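Local coordinates for putative ABC transporter (PDB 4PE6), which is a solute-binding protein of an ABC transporter, probably for a sugar or related compound, and holds a bound trihydroxybutanoic acid, at residues 137-142 / 230-235. Sequence-based numbering, arbitrary orientation.
Sequences KPVLES and IPAVTF
Val139 faces Ala232 and Thr234 with its two methyl groups, and this apolar touch carries most of the contact. CG1 of Val139 lies 4.2 Å from CB of Ala232, where the two backbones come nearest, their CA atoms 6.6 Å apart. The other branch, CG2 of Val139, comes more loosely alongside CG2 of Thr234, 4.4 Å away. With CG1 anti to the backbone N (chi1 168°), the valine spreads both methyls along the strand, one to each residue. Thr234 offers its methyl to the helix, while its OG1 is hydrogen-bonded to the backbone N of Gly212.

The polar element is Ser142, one turn further on. OG of Ser142 donates to O of Val139 at 2.8 Å, tilted 20° from the carbonyl plane. OG of Ser142 also lies 4.0 Å from CB of Ala232. Replacing Ser142 by alanine takes OG away, which would probably leave the Val139 carbonyl without its hydroxyl donor and open a small gap beside CB of Ala232.

No hydrogen bond joins the segments; the helical segment 137-142 runs nearly antiparallel to strand 232-235 (162°), the two axes approaching to 9.1 Å. This is helix-on-sheet packing within one lobe of a periplasmic-binding-protein fold, the side chain of Thr234 about 11 Å from the bound trihydroxybutanoic acid. Val139 also covers Ala209 and Ile211 of the adjacent parallel strand 209-211, while Val233 points away from helix 128-142 and meets Val219 of helix 216-226.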
ATOM      1  N   LYS A 137       3.785  16.107   5.942  1.00 21.75           N
ATOM      2  CA  LYS A 137       3.498  17.503   6.261  1.00 22.85           C
ATOM      3  C   LYS A 137       2.911  17.731   7.668  1.00 22.47           C
ATOM      4  O   LYS A 137       3.417  18.574   8.413  1.00 22.02           O
ATOM      5  CB  LYS A 137       2.632  18.171   5.180  1.00 24.06           C
ATOM      6  CG  LYS A 137       2.520  19.677   5.353  1.00 26.11           C
ATOM      7  CD  LYS A 137       2.017  20.352   4.079  1.00 27.92           C
ATOM      8  CE  LYS A 137       1.803  21.856   4.235  1.00 29.42           C
ATOM      9  NZ  LYS A 137       2.872  22.509   5.045  1.00 30.00           N
ATOM     10  N   PRO A 138       1.839  17.007   8.032  1.00 22.41           N
ATOM     11  CA  PRO A 138       1.313  17.191   9.389  1.00 22.57           C
ATOM     12  C   PRO A 138       2.314  16.817  10.485  1.00 22.35           C
ATOM     13  O   PRO A 138       2.269  17.379  11.600  1.00 22.52           O
ATOM     14  CB  PRO A 138       0.087  16.253   9.442  1.00 22.90           C
ATOM     15  CG  PRO A 138      -0.184  15.822   8.045  1.00 22.88           C
ATOM     16  CD  PRO A 138       1.099  15.982   7.278  1.00 22.45           C
ATOM     17  N   VAL A 139       3.207  15.883  10.174  1.00 21.73           N
ATOM     18  CA  VAL A 139       4.222  15.468  11.133  1.00 21.67           C
ATOM     19  C   VAL A 139       5.230  16.593  11.370  1.00 21.89           C
ATOM     20  O   VAL A 139       5.568  16.915  12.516  1.00 22.01           O
ATOM     21  CB  VAL A 139       4.900  14.156  10.683  1.00 21.20           C
ATOM     22  CG1 VAL A 139       6.144  13.867  11.491  1.00 20.82           C
ATOM     23  CG2 VAL A 139       3.916  12.995  10.801  1.00 21.55           C
ATOM     24  N   LEU A 140       5.668  17.229  10.294  1.00 22.39           N
ATOM     25  CA  LEU A 140       6.586  18.345  10.423  1.00 22.73           C
ATOM     26  C   LEU A 140       5.917  19.545  11.108  1.00 23.41           C
ATOM     27  O   LEU A 140       6.557  20.235  11.915  1.00 22.96           O
ATOM     28  CB  LEU A 140       7.140  18.731   9.061  1.00 23.22           C
ATOM     29  CG  LEU A 140       8.013  17.615   8.458  1.00 23.01           C
ATOM     30  CD1 LEU A 140       8.287  17.849   6.990  1.00 23.47           C
ATOM     31  CD2 LEU A 140       9.320  17.464   9.223  1.00 23.13           C
ATOM     32  N   GLU A 141       4.646  19.792  10.792  1.00 23.88           N
ATOM     33  CA  GLU A 141       3.904  20.834  11.490  1.00 24.92           C
ATOM     34  C   GLU A 141       3.834  20.543  12.984  1.00 24.18           C
ATOM     35  O   GLU A 141       3.998  21.451  13.787  1.00 24.22           O
ATOM     36  CB  GLU A 141       2.486  21.015  10.939  1.00 26.22           C
ATOM     37  CG  GLU A 141       2.425  21.661   9.570  1.00 27.57           C
ATOM     38  CD  GLU A 141       2.732  23.150   9.587  1.00 29.19           C
ATOM     39  OE1 GLU A 141       2.106  23.908  10.367  1.00 30.41           O
ATOM     40  OE2 GLU A 141       3.586  23.563   8.778  1.00 30.38           O
ATOM     41  N   SER A 142       3.602  19.286  13.350  1.00 23.38           N
ATOM     42  CA  SER A 142       3.463  18.909  14.767  1.00 23.40           C
ATOM     43  C   SER A 142       4.737  19.120  15.583  1.00 23.05           C
ATOM     44  O   SER A 142       4.675  19.181  16.809  1.00 23.01           O
ATOM     45  CB  SER A 142       2.993  17.462  14.915  1.00 23.05           C
ATOM     46  OG  SER A 142       4.100  16.570  14.848  1.00 22.65           O
ATOM     47  N   ILE A 230       9.024   8.478  22.797  1.00 24.59           N
ATOM     48  CA  ILE A 230       8.450   8.079  21.535  1.00 24.63           C
ATOM     49  C   ILE A 230       8.218   9.373  20.697  1.00 23.60           C
ATOM     50  O   ILE A 230       7.531  10.279  21.145  1.00 23.63           O
ATOM     51  CB  ILE A 230       7.128   7.299  21.769  1.00 25.71           C
ATOM     52  CG1 ILE A 230       7.331   6.106  22.738  1.00 27.53           C
ATOM     53  CG2 ILE A 230       6.502   6.844  20.457  1.00 25.88           C
ATOM     54  CD1 ILE A 230       8.278   5.017  22.259  1.00 27.67           C
ATOM     55  N   PRO A 231       8.822   9.479  19.505  1.00 22.20           N
ATOM     56  CA  PRO A 231       8.560  10.663  18.655  1.00 21.53           C
ATOM     57  C   PRO A 231       7.226  10.618  17.943  1.00 20.68           C
ATOM     58  O   PRO A 231       6.494   9.653  18.083  1.00 20.23           O
ATOM     59  CB  PRO A 231       9.691  10.597  17.623  1.00 21.37           C
ATOM     60  CG  PRO A 231       9.960   9.141  17.494  1.00 21.45           C
ATOM     61  CD  PRO A 231       9.780   8.556  18.867  1.00 21.99           C
ATOM     62  N   ALA A 232       6.902  11.657  17.158  1.00 20.20           N
ATOM     63  CA  ALA A 232       5.777  11.550  16.223  1.00 19.72           C
ATOM     64  C   ALA A 232       6.130  10.500  15.183  1.00 19.09           C
ATOM     65  O   ALA A 232       7.217  10.531  14.614  1.00 18.63           O
ATOM     66  CB  ALA A 232       5.475  12.895  15.553  1.00 19.93           C
ATOM     67  N   VAL A 233       5.235   9.547  14.964  1.00 19.11           N
ATOM     68  CA  VAL A 233       5.468   8.470  14.002  1.00 18.82           C
ATOM     69  C   VAL A 233       4.332   8.333  12.990  1.00 18.94           C
ATOM     70  O   VAL A 233       3.264   8.957  13.108  1.00 19.55           O
ATOM     71  CB  VAL A 233       5.704   7.104  14.712  1.00 18.84           C
ATOM     72  CG1 VAL A 233       6.975   7.141  15.548  1.00 18.86           C
ATOM     73  CG2 VAL A 233       4.519   6.722  15.580  1.00 19.50           C
ATOM     74  N   THR A 234       4.571   7.513  11.976  1.00 18.67           N
ATOM     75  CA  THR A 234       3.580   7.222  10.952  1.00 18.74           C
ATOM     76  C   THR A 234       3.153   5.783  11.163  1.00 19.03           C
ATOM     77  O   THR A 234       3.858   4.864  10.781  1.00 18.74           O
ATOM     78  CB  THR A 234       4.157   7.415   9.539  1.00 18.56           C
ATOM     79  OG1 THR A 234       5.362   6.645   9.381  1.00 18.03           O
ATOM     80  CG2 THR A 234       4.462   8.880   9.289  1.00 18.62           C
ATOM     81  N   PHE A 235       2.008   5.594  11.824  1.00 19.34           N
ATOM     82  CA  PHE A 235       1.567   4.271  12.183  1.00 19.72           C
ATOM     83  C   PHE A 235       1.051   3.464  11.015  1.00 19.93           C
ATOM     84  O   PHE A 235       0.489   4.000  10.064  1.00 19.26           O
ATOM     85  CB  PHE A 235       0.430   4.357  13.208  1.00 20.55           C
ATOM     86  CG  PHE A 235       0.895   4.703  14.579  1.00 20.87           C
ATOM     87  CD1 PHE A 235       1.716   3.827  15.277  1.00 20.95           C
ATOM     88  CD2 PHE A 235       0.495   5.875  15.188  1.00 21.37           C
ATOM     89  CE1 PHE A 235       2.147   4.131  16.551  1.00 21.20           C
ATOM     90  CE2 PHE A 235       0.926   6.177  16.475  1.00 21.67           C
ATOM     91  CZ  PHE A 235       1.749   5.302  17.149  1.00 21.46           C
TER